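Putative periplasmic protein (Wolinella succinogenes, PDB 3KN3) is probably the solute-binding component of an ABC-type transporter, with a periplasmic binding protein fold and a site where glutathione has been seen bound. Local coordinates at residues F107-E111 against W134-K140; I110-V115 against K144-Y148. All coordinates share one frame; numbering follows the deposited sequence.

Contact 1 of 2, residues F107-E111 against W134-K140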
loop_
_atom_site.group_PDB
_atom_site.type_symbol
_atom_site.label_atom_id
_atom_site.label_comp_id
_atom_site.label_asym_id
_atom_site.label_seq_id
_atom_site.Cartn_x
_atom_site.Cartn_y
_atom_site.Cartn_z
ATOM N N PHE A 107 -15.607 -7.691 -10.605
ATOM C CA PHE A 107 -14.720 -8.753 -11.056
ATOM C C PHE A 107 -15.479 -9.945 -11.650
ATOM O O PHE A 107 -15.085 -10.469 -12.693
ATOM C CB PHE A 107 -13.758 -9.200 -9.956
ATOM C CG PHE A 107 -12.568 -8.302 -9.797
ATOM C CD1 PHE A 107 -12.642 -6.961 -10.158
ATOM C CD2 PHE A 107 -11.384 -8.785 -9.256
ATOM C CE1 PHE A 107 -11.565 -6.131 -9.999
ATOM C CE2 PHE A 107 -10.295 -7.952 -9.072
ATOM C CZ PHE A 107 -10.375 -6.627 -9.463
ATOM N N LYS A 108 -16.564 -10.358 -10.999
ATOM C CA LYS A 108 -17.452 -11.381 -11.561
ATOM C C LYS A 108 -17.919 -10.986 -12.953
ATOM O O LYS A 108 -17.979 -11.819 -13.854
ATOM C CB LYS A 108 -18.667 -11.602 -10.657
ATOM C CG LYS A 108 -18.537 -12.803 -9.733
ATOM C CD LYS A 108 -19.078 -12.526 -8.329
ATOM C CE LYS A 108 -18.753 -13.678 -7.371
ATOM N NZ LYS A 108 -18.719 -13.252 -5.932
ATOM N N LEU A 109 -18.256 -9.709 -13.116
ATOM C CA LEU A 109 -18.734 -9.203 -14.387
ATOM C C LEU A 109 -17.625 -9.252 -15.430
ATOM O O LEU A 109 -17.848 -9.617 -16.575
ATOM C CB LEU A 109 -19.234 -7.764 -14.235
ATOM C CG LEU A 109 -19.925 -7.207 -15.487
ATOM C CD1 LEU A 109 -21.030 -8.160 -15.938
ATOM C CD2 LEU A 109 -20.475 -5.797 -15.241
ATOM N N ILE A 110 -16.434 -8.851 -15.013
ATOM C CA ILE A 110 -15.251 -8.891 -15.845
ATOM C C ILE A 110 -15.026 -10.305 -16.365
ATOM O O ILE A 110 -14.793 -10.510 -17.554
ATOM C CB ILE A 110 -14.015 -8.401 -15.059
ATOM C CG1 ILE A 110 -14.044 -6.880 -14.934
ATOM C CG2 ILE A 110 -12.739 -8.830 -15.727
ATOM C CD1 ILE A 110 -13.093 -6.327 -13.888
ATOM N N GLU A 111 -15.125 -11.281 -15.476
ATOM C CA GLU A 111 -14.990 -12.664 -15.888
ATOM C C GLU A 111 -16.092 -13.080 -16.859
ATOM O O GLU A 111 -15.818 -13.596 -17.945
ATOM C CB GLU A 111 -14.993 -13.583 -14.677
ATOM C CG GLU A 111 -14.641 -14.999 -15.028
ATOM C CD GLU A 111 -14.673 -15.904 -13.831
ATOM O OE1 GLU A 111 -15.598 -15.738 -13.005
ATOM O OE2 GLU A 111 -13.780 -16.776 -13.717
ATOM N N TRP A 134 -8.730 -10.876 -6.348
ATOM C CA TRP A 134 -9.380 -11.902 -7.185
ATOM C C TRP A 134 -9.797 -13.099 -6.346
ATOM O O TRP A 134 -10.860 -13.665 -6.534
ATOM C CB TRP A 134 -8.468 -12.391 -8.338
ATOM C CG TRP A 134 -8.397 -11.433 -9.471
ATOM C CD1 TRP A 134 -7.359 -10.604 -9.781
ATOM C CD2 TRP A 134 -9.422 -11.166 -10.435
ATOM N NE1 TRP A 134 -7.675 -9.837 -10.874
ATOM C CE2 TRP A 134 -8.935 -10.165 -11.297
ATOM C CE3 TRP A 134 -10.700 -11.681 -10.657
ATOM C CZ2 TRP A 134 -9.681 -9.671 -12.357
ATOM C CZ3 TRP A 134 -11.437 -11.191 -11.704
ATOM C CH2 TRP A 134 -10.930 -10.196 -12.543
ATOM N N LYS A 135 -8.925 -13.487 -5.432
ATOM C CA LYS A 135 -9.194 -14.579 -4.513
ATOM C C LYS A 135 -10.457 -14.304 -3.689
ATOM O O LYS A 135 -11.336 -15.156 -3.596
ATOM C CB LYS A 135 -7.987 -14.766 -3.597
ATOM C CG LYS A 135 -7.831 -16.138 -3.013
ATOM C CD LYS A 135 -6.351 -16.472 -2.932
ATOM C CE LYS A 135 -5.537 -15.293 -2.387
ATOM N NZ LYS A 135 -4.061 -15.556 -2.434
ATOM N N GLU A 136 -10.543 -13.103 -3.113
ATOM C CA GLU A 136 -11.723 -12.695 -2.351
ATOM C C GLU A 136 -12.967 -12.639 -3.233
ATOM O O GLU A 136 -14.066 -12.962 -2.791
ATOM C CB GLU A 136 -11.513 -11.332 -1.685
ATOM C CG GLU A 136 -10.465 -11.297 -0.575
ATOM C CD GLU A 136 -10.422 -9.949 0.162
ATOM O OE1 GLU A 136 -11.502 -9.352 0.389
ATOM O OE2 GLU A 136 -9.309 -9.491 0.522
ATOM N N ALA A 137 -12.788 -12.238 -4.488
ATOM C CA ALA A 137 -13.923 -11.995 -5.363
ATOM C C ALA A 137 -14.451 -13.260 -6.025
ATOM O O ALA A 137 -15.665 -13.457 -6.115
ATOM C CB ALA A 137 -13.564 -10.947 -6.425
ATOM N N LEU A 138 -13.549 -14.112 -6.504
ATOM C CA LEU A 138 -13.976 -15.307 -7.226
ATOM C C LEU A 138 -13.664 -16.582 -6.466
ATOM O O LEU A 138 -14.126 -17.653 -6.842
ATOM C CB LEU A 138 -13.313 -15.390 -8.611
ATOM C CG LEU A 138 -13.477 -14.243 -9.602
ATOM C CD1 LEU A 138 -12.879 -14.636 -10.942
ATOM C CD2 LEU A 138 -14.932 -13.861 -9.755
ATOM N N GLY A 139 -12.847 -16.474 -5.425
ATOM C CA GLY A 139 -12.310 -17.656 -4.775
ATOM C C GLY A 139 -11.148 -18.296 -5.531
ATOM O O GLY A 139 -10.659 -19.357 -5.150
ATOM N N LYS A 140 -10.702 -17.646 -6.603
ATOM C CA LYS A 140 -9.563 -18.130 -7.382
ATOM C C LYS A 140 -8.934 -17.004 -8.199
ATOM O O LYS A 140 -9.598 -16.028 -8.555
ATOM C CB LYS A 140 -9.985 -19.250 -8.321
ATOM C CG LYS A 140 -11.000 -18.804 -9.347
ATOM C CD LYS A 140 -11.037 -19.746 -10.524
ATOM C CE LYS A 140 -11.989 -19.241 -11.602
ATOM N NZ LYS A 140 -11.611 -17.884 -12.089
#
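Phe107 lies over one face of the Trp134 indole, its CD2 above the centre of the ring and 3.3 Å from Trp134 CE3. The phenyl ring and the six-membered ring are tilted by 33°, so the pair is oblique. Trp134 CG stands anti to its own carbonyl carbon (chi1 -77°), which swings the indole across to segment 107-111; at its edge, in the ring plane, Ile110 CG2 meets Trp134 CH2 at 3.9 Å. Ala137, small enough for the closest CA pair of the contact (with Phe107), places CB 3.9 Å from Phe107 CB.

Polar bonds flank this apolar centre. Lys108 NZ donates to Ala137 O at 3.1 Å, almost in line with the carbonyl bond, where the negative end of the helix dipole would probably favour a cation. Lys140 NZ forms a 2.9 Å salt bridge to Glu111 OE2, on the syn side but tilted out of the carboxylate plane, and Leu138 CD1 packs beside it. Gly139, the first residue after the helix, takes a positive phi that glycine readily allows, and Lys140 then reaches back to Glu111.

Further out, Phe117 and Tyr148 meet Trp134 edge-to-face; an alanine in its place would probably leave the Phe107 face uncovered and both these rings without their aromatic partner. Segments 107-111 and 134-138 cross at -82°, packing helices 103-113 and 125-138 together within the alpha/beta layers of a periplasmic binding protein lobe.

Contact 2 of 2, residues I110-V115 against K144-Y148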
loop_
_atom_site.group_PDB
_atom_site.type_symbol
_atom_site.label_atom_id
_atom_site.label_comp_id
_atom_site.label_asym_id
_atom_site.label_seq_id
_atom_site.Cartn_x
_atom_site.Cartn_y
_atom_site.Cartn_z
ATOM N N ILE A 110 -16.434 -8.851 -15.013
ATOM C CA ILE A 110 -15.251 -8.891 -15.845
ATOM C C ILE A 110 -15.026 -10.305 -16.365
ATOM O O ILE A 110 -14.793 -10.510 -17.554
ATOM C CB ILE A 110 -14.015 -8.401 -15.059
ATOM C CG1 ILE A 110 -14.044 -6.880 -14.934
ATOM C CG2 ILE A 110 -12.739 -8.830 -15.727
ATOM C CD1 ILE A 110 -13.093 -6.327 -13.888
ATOM N N GLU A 111 -15.125 -11.281 -15.476
ATOM C CA GLU A 111 -14.990 -12.664 -15.888
ATOM C C GLU A 111 -16.092 -13.080 -16.859
ATOM O O GLU A 111 -15.818 -13.596 -17.945
ATOM C CB GLU A 111 -14.993 -13.583 -14.677
ATOM C CG GLU A 111 -14.641 -14.999 -15.028
ATOM C CD GLU A 111 -14.673 -15.904 -13.831
ATOM O OE1 GLU A 111 -15.598 -15.738 -13.005
ATOM O OE2 GLU A 111 -13.780 -16.776 -13.717
ATOM N N LYS A 112 -17.336 -12.853 -16.455
ATOM C CA LYS A 112 -18.496 -13.187 -17.278
ATOM C C LYS A 112 -18.376 -12.617 -18.696
ATOM O O LYS A 112 -18.478 -13.349 -19.680
ATOM C CB LYS A 112 -19.796 -12.722 -16.595
ATOM C CG LYS A 112 -21.077 -12.962 -17.399
ATOM C CD LYS A 112 -22.309 -13.073 -16.487
ATOM C CE LYS A 112 -23.294 -11.915 -16.669
ATOM N NZ LYS A 112 -24.209 -12.095 -17.832
ATOM N N GLU A 113 -18.145 -11.316 -18.801
ATOM C CA GLU A 113 -18.046 -10.691 -20.114
ATOM C C GLU A 113 -16.663 -10.857 -20.733
ATOM O O GLU A 113 -16.440 -10.475 -21.878
ATOM C CB GLU A 113 -18.440 -9.216 -20.033
ATOM C CG GLU A 113 -19.871 -9.013 -19.571
ATOM C CD GLU A 113 -20.307 -7.576 -19.667
ATOM O OE1 GLU A 113 -19.464 -6.734 -20.031
ATOM O OE2 GLU A 113 -21.486 -7.284 -19.384
ATOM N N GLN A 114 -15.745 -11.443 -19.970
ATOM C CA GLN A 114 -14.350 -11.621 -20.401
ATOM C C GLN A 114 -13.704 -10.320 -20.869
ATOM O O GLN A 114 -13.212 -10.251 -21.986
ATOM C CB GLN A 114 -14.256 -12.667 -21.523
ATOM C CG GLN A 114 -14.647 -14.078 -21.108
ATOM C CD GLN A 114 -14.317 -15.115 -22.169
ATOM O OE1 GLN A 114 -13.370 -15.896 -22.022
ATOM N NE2 GLN A 114 -15.094 -15.124 -23.251
ATOM N N VAL A 115 -13.728 -9.281 -20.041
ATOM C CA VAL A 115 -13.043 -8.043 -20.402
ATOM C C VAL A 115 -11.548 -8.146 -20.073
ATOM O O VAL A 115 -11.137 -8.842 -19.142
ATOM C CB VAL A 115 -13.645 -6.796 -19.718
ATOM C CG1 VAL A 115 -15.162 -6.837 -19.794
ATOM C CG2 VAL A 115 -13.205 -6.736 -18.299
ATOM N N LYS A 144 -5.445 -18.474 -15.807
ATOM C CA LYS A 144 -5.369 -19.174 -17.085
ATOM C C LYS A 144 -6.437 -18.757 -18.088
ATOM O O LYS A 144 -6.579 -19.389 -19.134
ATOM C CB LYS A 144 -5.406 -20.689 -16.863
ATOM C CG LYS A 144 -4.464 -21.163 -15.755
ATOM C CD LYS A 144 -4.218 -22.672 -15.779
ATOM C CE LYS A 144 -5.380 -23.471 -15.185
ATOM N NZ LYS A 144 -5.151 -24.954 -15.271
ATOM N N GLU A 145 -7.191 -17.707 -17.760
ATOM C CA GLU A 145 -8.256 -17.220 -18.625
ATOM C C GLU A 145 -7.668 -16.419 -19.758
ATOM O O GLU A 145 -6.665 -15.732 -19.577
ATOM C CB GLU A 145 -9.235 -16.337 -17.854
ATOM C CG GLU A 145 -10.520 -17.026 -17.475
ATOM C CD GLU A 145 -10.377 -17.836 -16.214
ATOM O OE1 GLU A 145 -11.356 -17.907 -15.440
ATOM O OE2 GLU A 145 -9.278 -18.388 -15.987
ATOM N N SER A 146 -8.295 -16.492 -20.928
ATOM C CA SER A 146 -7.758 -15.794 -22.086
ATOM C C SER A 146 -7.683 -14.275 -21.871
ATOM O O SER A 146 -6.762 -13.622 -22.370
ATOM C CB SER A 146 -8.524 -16.153 -23.360
ATOM O OG SER A 146 -9.907 -15.876 -23.253
ATOM N N TRP A 147 -8.625 -13.728 -21.097
ATOM C CA TRP A 147 -8.721 -12.270 -20.893
ATOM C C TRP A 147 -7.802 -11.730 -19.784
ATOM O O TRP A 147 -7.648 -10.522 -19.626
ATOM C CB TRP A 147 -10.177 -11.871 -20.599
ATOM C CG TRP A 147 -10.777 -12.734 -19.543
ATOM C CD1 TRP A 147 -11.441 -13.901 -19.729
ATOM C CD2 TRP A 147 -10.716 -12.526 -18.126
ATOM N NE1 TRP A 147 -11.814 -14.429 -18.525
ATOM C CE2 TRP A 147 -11.384 -13.598 -17.521
ATOM C CE3 TRP A 147 -10.177 -11.525 -17.314
ATOM C CZ2 TRP A 147 -11.525 -13.705 -16.146
ATOM C CZ3 TRP A 147 -10.317 -11.634 -15.946
ATOM C CH2 TRP A 147 -10.984 -12.715 -15.376
ATOM N N TYR A 148 -7.199 -12.637 -19.026
ATOM C CA TYR A 148 -6.341 -12.267 -17.906
ATOM C C TYR A 148 -4.859 -12.300 -18.314
ATOM O O TYR A 148 -4.253 -13.356 -18.424
ATOM C CB TYR A 148 -6.626 -13.190 -16.708
ATOM C CG TYR A 148 -5.862 -12.839 -15.458
ATOM C CD1 TYR A 148 -4.713 -13.537 -15.090
ATOM C CD2 TYR A 148 -6.291 -11.809 -14.641
ATOM C CE1 TYR A 148 -4.008 -13.201 -13.933
ATOM C CE2 TYR A 148 -5.609 -11.472 -13.498
ATOM C CZ TYR A 148 -4.470 -12.160 -13.138
ATOM O OH TYR A 148 -3.816 -11.785 -11.979
#
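Trp147 sets its indole against the end of helix 103-113, and apolar packing carries most of the contact. Gln114 CA sits over the five-membered ring, 4.0 Å from its centroid and 23° off the normal, a CH-pi contact. The glutamine side chain crosses the indole at about a right angle, its methylenes packing by the CD1 corner with Gln114 CG 3.5 Å from Trp147 CD1; a long side chain suits this exposed corner. At the six-membered ring, Glu111 CG lies 3.6 Å from Trp147 CZ2 and Ile110 CG2 lies 3.7 Å from Trp147 CZ3. Val115 O, a backbone oxygen, comes obliquely to within 3.4 Å of Trp147 CE3. Glu111 CA is over the same ring system on the face opposite Glu145 CB, which places the indole between helix and turn. Trp147 CG stands between its backbone N and carbonyl carbon (chi1 49°), and this rotation brings the ring back over Glu145.

Glu111 OE2 and Glu145 OE1 are 3.2 Å apart, an acceptor-acceptor approach that is not a hydrogen bond and would be repulsive if both carboxylates are ionised. Lys140 lies near both, in a salt bridge to Glu111 and a long, weak ion pair to Glu145, and probably offsets their repulsion.

Backbone bonds fix the two platforms. Val115 N bonds to Ile110 O and Gln114 N to Glu111 O, while Gln114 takes positive phi; Val115 and Ile110 also touch, and both reach Leu168. Opposite, Tyr148 N bonds to Glu145 O across a type I beta turn, and the backbone of Trp147 pairs with Phe117. The arrangement is thus a Schellman motif at a helix C terminus, packed through a tryptophan on the turn that leads into the edge strand 148-150.

In the fold
Following the chain from the N terminus, the first element that takes part is helix 103-113, which supplies one side of both contacts, sharing Ile110 and Glu111. The chain then runs through strand 117-119 into helix 125-138, whose end closes contact 1 over 22 intervening residues. It continues through a loop to the turn before strand 148-150, where contact 2 closes over 28. Contact 2 opens before contact 1 has closed and ends after it, so the two loops cross. They also meet directly, Trp134 CH2 lying 3.7 Å from Trp147 CZ3. Together they tie helix 103-113 to the beta-alpha-beta unit of strands 117-119 and 148-150 at one margin of the five-stranded sheet.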